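Local coordinates for mitochondrial RNA-binding protein 1 (Trypanosoma brucei, PDB 2GIA), which binds guide RNA in a complex with mitochondrial RNA-binding protein 2 and probably acts as an RNA matchmaker in mitochondrial RNA editing, at residues Ser9-Asp17 with Phe127-Phe138; Asp60-Arg68 with Gly110-Gln118. All coordinates share one frame; numbering follows the deposited sequence.

Both contacts are partly buried and lie on opposite sides of the chain's centre, their centres about 20 Å apart. Each involves a strand that is outermost, within this chain, in the four-stranded antiparallel sheet. Contact 1 packs strand 12-17 against helix 130-145 and the end of strand 121-128. Contact 2 joins strand 65-68 and the loop before it to strand 111-112 and the loop after it. Strands 121-128 and 111-112 are neighbours in the five-stranded sheet. Contact 1 is aromatic and aliphatic and has no hydrogen bond across it. It also borders the partner protein. Contact 2 combines apolar packing with hydrogen bonds, bridging water and guanidinium groups, and no other chain of the assembly touches it.

Contact 1: Ser9-Asp17 with Phe127-Phe138; sequences SLPKFEIHD and FDNHFAVTLEHF
Phe-13 carries CG between its backbone N and carbonyl carbon (chi1 73°), and its ring reaches helix 130-145. On the helix, Thr-134 has OG1 beside its own N and CG2 anti to it, and the methyl is the branch that meets the ring. CG2 lies over one face of Phe-13, 3.7 Å from the ring centroid, as a CH-pi contact. Phe-13 CD1 is 3.7 Å from Phe-138 CD2. These two rings form an offset edge-to-face pair with planes at 67°, the edge of Phe-13 toward the face of Phe-138. Leu-135 CD1 touches Phe-13 CZ in the ring plane at 3.8 Å.

Ile-15 CD1 touches two rings, 3.6 Å from Phe-127 CD1 and also against Phe-131, while CG2 sits over one face of Phe-131, 4.2 Å from the ring centroid. At the other end, Phe-138 CE2 lies 3.4 Å from Lys-12 CA, and Pro-11 O is at the edge of the Phe-138 ring. This ring also meets Phe-190 of the mitochondrial RNA-binding protein 2 chain.

Lys-12, Glu-14 and His-16 leave the backbone on the side away from the helix. Lys-12 NZ makes a salt bridge to Glu-14 OE1 (2.8 Å), and His-16 NE2 donates to Glu-14 OE2 (2.9 Å). Arg-29 is a further salt-bridge partner of Glu-14. The backbone of strand 12-17 bonds to strand 26-33. A helix thus packs on the Phe-13 and Ile-15 face of an antiparallel sheet's outermost strand in this chain, beside mitochondrial RNA-binding protein 2. No hydrogen bond links strand 12-17 to the helix, so their association rests on aromatic and aliphatic packing.

Contact 2: Asp60-Arg68 with Gly110-Gln118; sequences DADRRISVR and GKVHRVASQ
The Arg-114 side chain passes across the backbone of Arg-63 and Arg-64, extended from CG to NE. Its CB is 3.5 Å from Arg-64 O. CG touches Ile-65 CG1 at 3.8 Å. CD passes 3.4 Å from Arg-63 O. NE lies near Arg-63 NH2, which stands over one face of the Arg-114 guanidinium. CZ is beside Ile-65 CD1, which covers the opposite face. NH1 donates to Arg-63 O at 2.8 Å with an angle of 158°, and this acceptor lies in the guanidinium plane. NH2 is 3.5 Å from Ile-65 CD1 and forms a salt bridge with Glu-121. The Glu-121 carboxylate probably offsets part of the positive charge where Arg-63 and Arg-114 lie close.

Val-115 N donates to Arg-64 O at 2.8 Å. Val-115 CG1 sits over the centre of the Arg-64 guanidinium, 3.3 Å from CZ. Arg-64 NH1 donates to Ala-61 O, which helps to hold this group in place. One water accepts from Ser-66 N and donates to His-113 O, linking the two backbones.

Val-112 packs on Ile-65 and Val-67, crossing both at about a right angle. Trp-123 of strand 121-128 touches Ile-65 and Val-112, and Leu-97 of strand 96-101 touches Val-67 and Val-112. The contact thus joins two sheet edges: strand 65-68, paired with strand 36-43, and strand 111-112, which borders strand 121-128.

Contact 1: Ser9-Asp17 with Phe127-Phe138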
loop_
_atom_site.group_PDB
_atom_site.type_symbol
_atom_site.label_atom_id
_atom_site.label_comp_id
_atom_site.label_asym_id
_atom_site.label_seq_id
_atom_site.Cartn_x
_atom_site.Cartn_y
_atom_site.Cartn_z
ATOM N N SER B 9 1.624 -18.717 12.083
ATOM C CA SER B 9 0.164 -18.521 11.877
ATOM C C SER B 9 -0.069 -17.548 10.719
ATOM O O SER B 9 0.584 -16.504 10.611
ATOM C CB SER B 9 -0.482 -17.982 13.148
ATOM O OG SER B 9 0.115 -16.752 13.521
ATOM N N LEU B 10 -1.013 -17.899 9.859
ATOM C CA LEU B 10 -1.318 -17.081 8.696
ATOM C C LEU B 10 -2.026 -15.782 9.029
ATOM O O LEU B 10 -2.727 -15.674 10.039
ATOM C CB LEU B 10 -2.224 -17.865 7.738
ATOM C CG LEU B 10 -1.672 -19.222 7.312
ATOM C CD1 LEU B 10 -2.706 -19.968 6.459
ATOM C CD2 LEU B 10 -0.359 -19.007 6.566
ATOM N N PRO B 11 -1.811 -14.759 8.200
ATOM C CA PRO B 11 -2.499 -13.496 8.438
ATOM C C PRO B 11 -3.977 -13.851 8.237
ATOM O O PRO B 11 -4.295 -14.622 7.303
ATOM C CB PRO B 11 -2.016 -12.606 7.286
ATOM C CG PRO B 11 -0.640 -13.127 6.970
ATOM C CD PRO B 11 -0.828 -14.652 7.107
ATOM N N LYS B 12 -4.864 -13.320 9.071
ATOM C CA LYS B 12 -6.290 -13.623 8.943
ATOM C C LYS B 12 -7.138 -12.677 9.735
ATOM O O LYS B 12 -6.616 -11.928 10.553
ATOM C CB LYS B 12 -6.579 -15.009 9.543
ATOM C CG LYS B 12 -6.262 -15.058 11.083
ATOM C CD LYS B 12 -6.803 -16.362 11.770
ATOM C CE LYS B 12 -6.544 -16.343 13.301
ATOM N NZ LYS B 12 -7.150 -17.535 14.011
ATOM N N PHE B 13 -8.453 -12.673 9.460
ATOM C CA PHE B 13 -9.397 -11.962 10.314
ATOM C C PHE B 13 -10.595 -12.907 10.504
ATOM O O PHE B 13 -10.823 -13.813 9.686
ATOM C CB PHE B 13 -9.839 -10.589 9.762
ATOM C CG PHE B 13 -10.783 -10.642 8.582
ATOM C CD1 PHE B 13 -10.277 -10.587 7.266
ATOM C CD2 PHE B 13 -12.155 -10.686 8.780
ATOM C CE1 PHE B 13 -11.155 -10.563 6.147
ATOM C CE2 PHE B 13 -13.055 -10.671 7.686
ATOM C CZ PHE B 13 -12.552 -10.606 6.356
ATOM N N GLU B 14 -11.355 -12.693 11.576
ATOM C CA GLU B 14 -12.503 -13.530 11.853
ATOM C C GLU B 14 -13.691 -12.687 12.249
ATOM O O GLU B 14 -13.535 -11.615 12.833
ATOM C CB GLU B 14 -12.168 -14.501 12.999
ATOM C CG GLU B 14 -11.014 -15.438 12.673
ATOM C CD GLU B 14 -10.642 -16.335 13.875
ATOM O OE1 GLU B 14 -9.882 -17.287 13.677
ATOM O OE2 GLU B 14 -11.123 -16.076 14.998
ATOM N N ILE B 15 -14.878 -13.167 11.901
ATOM C CA ILE B 15 -16.128 -12.520 12.279
ATOM C C ILE B 15 -16.845 -13.546 13.175
ATOM O O ILE B 15 -17.232 -14.613 12.707
ATOM C CB ILE B 15 -16.993 -12.264 11.061
ATOM C CG1 ILE B 15 -16.227 -11.299 10.119
ATOM C CG2 ILE B 15 -18.331 -11.634 11.465
ATOM C CD1 ILE B 15 -16.962 -11.001 8.817
ATOM N N HIS B 16 -16.990 -13.221 14.447
ATOM C CA HIS B 16 -17.670 -14.087 15.408
ATOM C C HIS B 16 -19.081 -13.547 15.511
ATOM O O HIS B 16 -19.329 -12.492 16.085
ATOM C CB HIS B 16 -16.952 -14.050 16.766
ATOM C CG HIS B 16 -15.580 -14.663 16.734
ATOM N ND1 HIS B 16 -15.252 -15.795 17.444
ATOM C CD2 HIS B 16 -14.455 -14.309 16.061
ATOM C CE1 HIS B 16 -13.988 -16.114 17.218
ATOM N NE2 HIS B 16 -13.482 -15.226 16.381
ATOM N N ASP B 17 -20.003 -14.266 14.918
ATOM C CA ASP B 17 -21.394 -13.863 14.927
ATOM C C ASP B 17 -22.195 -14.843 15.804
ATOM O O ASP B 17 -22.874 -15.734 15.315
ATOM C CB ASP B 17 -21.905 -13.866 13.490
ATOM C CG ASP B 17 -23.317 -13.332 13.368
ATOM O OD1 ASP B 17 -23.938 -13.560 12.301
ATOM O OD2 ASP B 17 -23.797 -12.700 14.330
ATOM N N PHE B 127 -20.202 -9.482 4.027
ATOM C CA PHE B 127 -19.212 -8.681 4.790
ATOM C C PHE B 127 -19.754 -7.287 4.570
ATOM O O PHE B 127 -19.446 -6.648 3.551
ATOM C CB PHE B 127 -17.841 -8.826 4.130
ATOM C CG PHE B 127 -17.321 -10.274 4.139
ATOM C CD1 PHE B 127 -16.555 -10.735 5.207
ATOM C CD2 PHE B 127 -17.616 -11.143 3.087
ATOM C CE1 PHE B 127 -16.072 -12.069 5.232
ATOM C CE2 PHE B 127 -17.133 -12.489 3.094
ATOM C CZ PHE B 127 -16.370 -12.941 4.157
ATOM N N ASP B 128 -20.517 -6.806 5.539
ATOM C CA ASP B 128 -21.163 -5.497 5.407
ATOM C C ASP B 128 -20.611 -4.441 6.360
ATOM O O ASP B 128 -20.036 -4.771 7.393
ATOM C CB ASP B 128 -22.688 -5.649 5.641
ATOM C CG ASP B 128 -23.388 -6.370 4.486
ATOM O OD1 ASP B 128 -22.771 -6.504 3.410
ATOM O OD2 ASP B 128 -24.558 -6.780 4.645
ATOM N N ASN B 129 -20.815 -3.180 6.008
ATOM C CA ASN B 129 -20.361 -2.083 6.857
ATOM C C ASN B 129 -18.879 -2.184 7.240
ATOM O O ASN B 129 -18.035 -2.350 6.357
ATOM C CB ASN B 129 -21.274 -2.032 8.087
ATOM C CG ASN B 129 -22.720 -1.981 7.674
ATOM O OD1 ASN B 129 -23.092 -1.176 6.815
ATOM N ND2 ASN B 129 -23.528 -2.853 8.228
ATOM N N HIS B 130 -18.542 -2.072 8.520
ATOM C CA HIS B 130 -17.113 -2.092 8.877
ATOM C C HIS B 130 -16.441 -3.418 8.506
ATOM O O HIS B 130 -15.222 -3.451 8.326
ATOM C CB HIS B 130 -16.900 -1.759 10.375
ATOM C CG HIS B 130 -17.529 -2.750 11.297
ATOM N ND1 HIS B 130 -16.836 -3.805 11.846
ATOM C CD2 HIS B 130 -18.798 -2.854 11.759
ATOM C CE1 HIS B 130 -17.646 -4.516 12.608
ATOM N NE2 HIS B 130 -18.845 -3.961 12.571
ATOM N N PHE B 131 -17.213 -4.513 8.380
ATOM C CA PHE B 131 -16.594 -5.777 7.968
ATOM C C PHE B 131 -16.277 -5.722 6.459
ATOM O O PHE B 131 -15.423 -6.444 5.990
ATOM C CB PHE B 131 -17.535 -6.987 8.213
ATOM C CG PHE B 131 -17.777 -7.270 9.668
ATOM C CD1 PHE B 131 -16.745 -7.663 10.490
ATOM C CD2 PHE B 131 -19.047 -7.103 10.210
ATOM C CE1 PHE B 131 -16.977 -7.895 11.877
ATOM C CE2 PHE B 131 -19.280 -7.333 11.580
ATOM C CZ PHE B 131 -18.234 -7.728 12.395
ATOM N N ALA B 132 -17.012 -4.913 5.695
ATOM C CA ALA B 132 -16.684 -4.764 4.261
ATOM C C ALA B 132 -15.328 -4.032 4.188
ATOM O O ALA B 132 -14.487 -4.339 3.347
ATOM C CB ALA B 132 -17.756 -3.907 3.537
ATOM N N VAL B 133 -15.115 -3.054 5.076
ATOM C CA VAL B 133 -13.811 -2.344 5.094
ATOM C C VAL B 133 -12.684 -3.322 5.510
ATOM O O VAL B 133 -11.601 -3.359 4.918
ATOM C CB VAL B 133 -13.863 -1.181 6.085
ATOM C CG1 VAL B 133 -12.444 -0.514 6.224
ATOM C CG2 VAL B 133 -14.927 -0.177 5.582
ATOM N N THR B 134 -12.966 -4.130 6.522
ATOM C CA THR B 134 -12.008 -5.138 7.000
ATOM C C THR B 134 -11.607 -6.082 5.822
ATOM O O THR B 134 -10.420 -6.346 5.573
ATOM C CB THR B 134 -12.670 -5.960 8.142
ATOM O OG1 THR B 134 -12.907 -5.087 9.263
ATOM C CG2 THR B 134 -11.776 -7.112 8.561
ATOM N N LEU B 135 -12.601 -6.536 5.081
ATOM C CA LEU B 135 -12.368 -7.440 3.945
ATOM C C LEU B 135 -11.564 -6.753 2.838
ATOM O O LEU B 135 -10.618 -7.326 2.315
ATOM C CB LEU B 135 -13.714 -7.940 3.374
ATOM C CG LEU B 135 -13.525 -8.835 2.136
ATOM C CD1 LEU B 135 -12.860 -10.163 2.552
ATOM C CD2 LEU B 135 -14.861 -9.126 1.525
ATOM N N GLU B 136 -11.966 -5.548 2.441
ATOM C CA GLU B 136 -11.212 -4.812 1.424
ATOM C C GLU B 136 -9.734 -4.660 1.831
ATOM O O GLU B 136 -8.831 -4.919 1.012
ATOM C CB GLU B 136 -11.808 -3.392 1.226
ATOM C CG GLU B 136 -13.191 -3.372 0.527
ATOM C CD GLU B 136 -13.912 -2.021 0.618
ATOM O OE1 GLU B 136 -14.882 -1.831 -0.142
ATOM O OE2 GLU B 136 -13.529 -1.160 1.457
ATOM N N HIS B 137 -9.477 -4.206 3.070
ATOM C CA HIS B 137 -8.084 -4.027 3.493
ATOM C C HIS B 137 -7.299 -5.339 3.485
ATOM O O HIS B 137 -6.128 -5.373 3.081
ATOM C CB HIS B 137 -8.033 -3.388 4.880
ATOM C CG HIS B 137 -8.241 -1.897 4.849
ATOM N ND1 HIS B 137 -7.226 -1.001 5.076
ATOM C CD2 HIS B 137 -9.338 -1.163 4.534
ATOM C CE1 HIS B 137 -7.681 0.230 4.890
ATOM N NE2 HIS B 137 -8.962 0.153 4.555
ATOM N N PHE B 138 -7.959 -6.421 3.923
ATOM C CA PHE B 138 -7.303 -7.721 3.964
ATOM C C PHE B 138 -6.944 -8.188 2.559
ATOM O O PHE B 138 -5.856 -8.686 2.325
ATOM C CB PHE B 138 -8.227 -8.786 4.638
ATOM C CG PHE B 138 -7.551 -10.113 4.862
ATOM C CD1 PHE B 138 -7.535 -11.094 3.858
ATOM C CD2 PHE B 138 -6.834 -10.336 6.040
ATOM C CE1 PHE B 138 -6.794 -12.311 4.016
ATOM C CE2 PHE B 138 -6.091 -11.539 6.222
ATOM C CZ PHE B 138 -6.072 -12.537 5.200
#

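Contact 2: Asp60-Arg68 with Gly110-Gln118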
loop_
_atom_site.group_PDB
_atom_site.type_symbol
_atom_site.label_atom_id
_atom_site.label_comp_id
_atom_site.label_asym_id
_atom_site.label_seq_id
_atom_site.Cartn_x
_atom_site.Cartn_y
_atom_site.Cartn_z
ATOM N N ASP B 60 -18.431 -25.124 15.831
ATOM C CA ASP B 60 -18.188 -26.522 15.497
ATOM C C ASP B 60 -17.205 -26.778 14.367
ATOM O O ASP B 60 -17.614 -26.843 13.200
ATOM C CB ASP B 60 -19.515 -27.179 15.150
ATOM C CG ASP B 60 -19.430 -28.705 15.124
ATOM O OD1 ASP B 60 -18.318 -29.246 15.333
ATOM O OD2 ASP B 60 -20.487 -29.340 14.887
ATOM N N ALA B 61 -15.932 -26.950 14.712
ATOM C CA ALA B 61 -14.899 -27.216 13.697
ATOM C C ALA B 61 -15.183 -28.491 12.930
ATOM O O ALA B 61 -14.745 -28.629 11.785
ATOM C CB ALA B 61 -13.525 -27.305 14.339
ATOM N N ASP B 62 -15.936 -29.432 13.517
ATOM C CA ASP B 62 -16.180 -30.653 12.782
ATOM C C ASP B 62 -17.272 -30.562 11.742
ATOM O O ASP B 62 -17.527 -31.533 11.039
ATOM C CB ASP B 62 -16.452 -31.809 13.738
ATOM C CG ASP B 62 -15.317 -32.017 14.690
ATOM O OD1 ASP B 62 -14.168 -32.195 14.232
ATOM O OD2 ASP B 62 -15.573 -31.974 15.903
ATOM N N ARG B 63 -17.928 -29.401 11.638
ATOM C CA ARG B 63 -18.941 -29.208 10.619
ATOM C C ARG B 63 -18.570 -27.942 9.802
ATOM O O ARG B 63 -19.433 -27.236 9.307
ATOM C CB ARG B 63 -20.326 -29.069 11.264
ATOM C CG ARG B 63 -20.929 -30.470 11.643
ATOM C CD ARG B 63 -22.392 -30.397 12.126
ATOM N NE ARG B 63 -23.121 -29.216 11.656
ATOM C CZ ARG B 63 -23.714 -29.094 10.469
ATOM N NH1 ARG B 63 -23.690 -30.091 9.583
ATOM N NH2 ARG B 63 -24.320 -27.955 10.165
ATOM N N ARG B 64 -17.278 -27.697 9.627
ATOM C CA ARG B 64 -16.864 -26.480 8.928
ATOM C C ARG B 64 -16.914 -26.545 7.410
ATOM O O ARG B 64 -16.964 -27.620 6.804
ATOM C CB ARG B 64 -15.434 -26.092 9.358
ATOM C CG ARG B 64 -14.364 -27.035 8.821
ATOM C CD ARG B 64 -13.010 -26.704 9.445
ATOM N NE ARG B 64 -11.944 -27.534 8.908
ATOM C CZ ARG B 64 -11.695 -28.783 9.287
ATOM N NH1 ARG B 64 -12.440 -29.374 10.219
ATOM N NH2 ARG B 64 -10.689 -29.442 8.748
ATOM N N ILE B 65 -16.919 -25.357 6.804
ATOM C CA ILE B 65 -16.821 -25.207 5.377
ATOM C C ILE B 65 -15.386 -24.655 5.229
ATOM O O ILE B 65 -14.956 -23.806 6.018
ATOM C CB ILE B 65 -17.838 -24.167 4.853
ATOM C CG1 ILE B 65 -19.212 -24.824 4.794
ATOM C CG2 ILE B 65 -17.415 -23.630 3.473
ATOM C CD1 ILE B 65 -20.334 -23.822 4.820
ATOM N N SER B 66 -14.642 -25.124 4.228
ATOM C CA SER B 66 -13.294 -24.627 4.030
ATOM C C SER B 66 -12.941 -24.640 2.548
ATOM O O SER B 66 -12.816 -25.706 1.929
ATOM C CB SER B 66 -12.281 -25.467 4.837
ATOM O OG SER B 66 -11.048 -24.786 4.865
ATOM N N VAL B 67 -12.803 -23.454 1.955
ATOM C CA VAL B 67 -12.501 -23.380 0.535
ATOM C C VAL B 67 -11.157 -22.693 0.292
ATOM O O VAL B 67 -10.739 -21.815 1.056
ATOM C CB VAL B 67 -13.612 -22.629 -0.275
ATOM C CG1 VAL B 67 -14.980 -23.404 -0.147
ATOM C CG2 VAL B 67 -13.811 -21.211 0.231
ATOM N N ARG B 68 -10.513 -23.084 -0.800
ATOM C CA ARG B 68 -9.194 -22.531 -1.135
ATOM C C ARG B 68 -9.300 -21.896 -2.512
ATOM O O ARG B 68 -9.780 -22.536 -3.437
ATOM C CB ARG B 68 -8.183 -23.697 -1.116
ATOM C CG ARG B 68 -6.753 -23.309 -1.364
ATOM C CD ARG B 68 -5.936 -24.587 -1.632
ATOM N NE ARG B 68 -4.626 -24.526 -1.007
ATOM C CZ ARG B 68 -4.384 -24.744 0.284
ATOM N NH1 ARG B 68 -5.370 -25.055 1.121
ATOM N NH2 ARG B 68 -3.140 -24.631 0.745
ATOM N N GLY B 110 -22.792 -19.495 -2.956
ATOM C CA GLY B 110 -22.883 -20.563 -3.945
ATOM C C GLY B 110 -23.015 -21.928 -3.306
ATOM O O GLY B 110 -23.565 -22.084 -2.207
ATOM N N LYS B 111 -22.428 -22.916 -3.968
ATOM C CA LYS B 111 -22.491 -24.300 -3.511
ATOM C C LYS B 111 -21.134 -24.755 -2.979
ATOM O O LYS B 111 -20.123 -24.557 -3.636
ATOM C CB LYS B 111 -22.906 -25.175 -4.703
ATOM C CG LYS B 111 -24.354 -24.870 -5.171
ATOM C CD LYS B 111 -24.868 -25.868 -6.199
ATOM C CE LYS B 111 -26.375 -25.655 -6.482
ATOM N NZ LYS B 111 -27.228 -25.748 -5.235
ATOM N N VAL B 112 -21.122 -25.379 -1.811
ATOM C CA VAL B 112 -19.855 -25.847 -1.214
ATOM C C VAL B 112 -20.201 -27.120 -0.441
ATOM O O VAL B 112 -21.367 -27.468 -0.290
ATOM C CB VAL B 112 -19.331 -24.863 -0.130
ATOM C CG1 VAL B 112 -19.079 -23.484 -0.755
ATOM C CG2 VAL B 112 -20.391 -24.705 1.011
ATOM N N HIS B 113 -19.204 -27.813 0.075
ATOM C CA HIS B 113 -19.575 -28.953 0.921
ATOM C C HIS B 113 -18.861 -28.768 2.250
ATOM O O HIS B 113 -17.875 -28.026 2.304
ATOM C CB HIS B 113 -19.208 -30.263 0.232
ATOM C CG HIS B 113 -17.770 -30.384 -0.136
ATOM N ND1 HIS B 113 -16.778 -30.595 0.799
ATOM C CD2 HIS B 113 -17.156 -30.363 -1.344
ATOM C CE1 HIS B 113 -15.610 -30.702 0.182
ATOM N NE2 HIS B 113 -15.811 -30.564 -1.117
ATOM N N ARG B 114 -19.389 -29.344 3.329
ATOM C CA ARG B 114 -18.723 -29.247 4.622
ATOM C C ARG B 114 -17.583 -30.259 4.727
ATOM O O ARG B 114 -17.404 -31.101 3.821
ATOM C CB ARG B 114 -19.726 -29.426 5.748
ATOM C CG ARG B 114 -20.653 -28.244 5.801
ATOM C CD ARG B 114 -21.620 -28.196 6.954
ATOM N NE ARG B 114 -22.493 -27.059 6.680
ATOM C CZ ARG B 114 -22.284 -25.820 7.113
ATOM N NH1 ARG B 114 -21.226 -25.524 7.908
ATOM N NH2 ARG B 114 -23.092 -24.856 6.676
ATOM N N VAL B 115 -16.780 -30.169 5.788
ATOM C CA VAL B 115 -15.658 -31.100 5.931
ATOM C C VAL B 115 -16.169 -32.523 6.007
ATOM O O VAL B 115 -17.217 -32.787 6.612
ATOM C CB VAL B 115 -14.802 -30.866 7.202
ATOM C CG1 VAL B 115 -13.899 -29.684 7.011
ATOM C CG2 VAL B 115 -15.700 -30.709 8.410
ATOM N N ALA B 116 -15.414 -33.425 5.384
ATOM C CA ALA B 116 -15.751 -34.841 5.352
ATOM C C ALA B 116 -17.206 -35.080 4.965
ATOM O O ALA B 116 -17.956 -35.719 5.705
ATOM C CB ALA B 116 -15.453 -35.477 6.716
ATOM N N SER B 117 -17.602 -34.541 3.814
ATOM C CA SER B 117 -18.959 -34.696 3.288
ATOM C C SER B 117 -18.890 -34.296 1.811
ATOM O O SER B 117 -18.166 -33.362 1.450
ATOM C CB SER B 117 -19.940 -33.800 4.048
ATOM O OG SER B 117 -21.293 -34.155 3.806
ATOM N N GLN B 118 -19.614 -35.028 0.966
ATOM C CA GLN B 118 -19.652 -34.774 -0.471
ATOM C C GLN B 118 -21.001 -34.169 -0.847
ATOM O O GLN B 118 -21.239 -33.814 -2.007
ATOM C CB GLN B 118 -19.449 -36.083 -1.252
ATOM C CG GLN B 118 -18.034 -36.636 -1.205
ATOM C CD GLN B 118 -17.028 -35.744 -1.927
ATOM O OE1 GLN B 118 -15.843 -36.083 -2.033
ATOM N NE2 GLN B 118 -17.495 -34.598 -2.423
HETATM O O HOH W 1 -19.109 -31.834 8.091
HETATM O O HOH W 2 -15.389 -27.304 2.716
#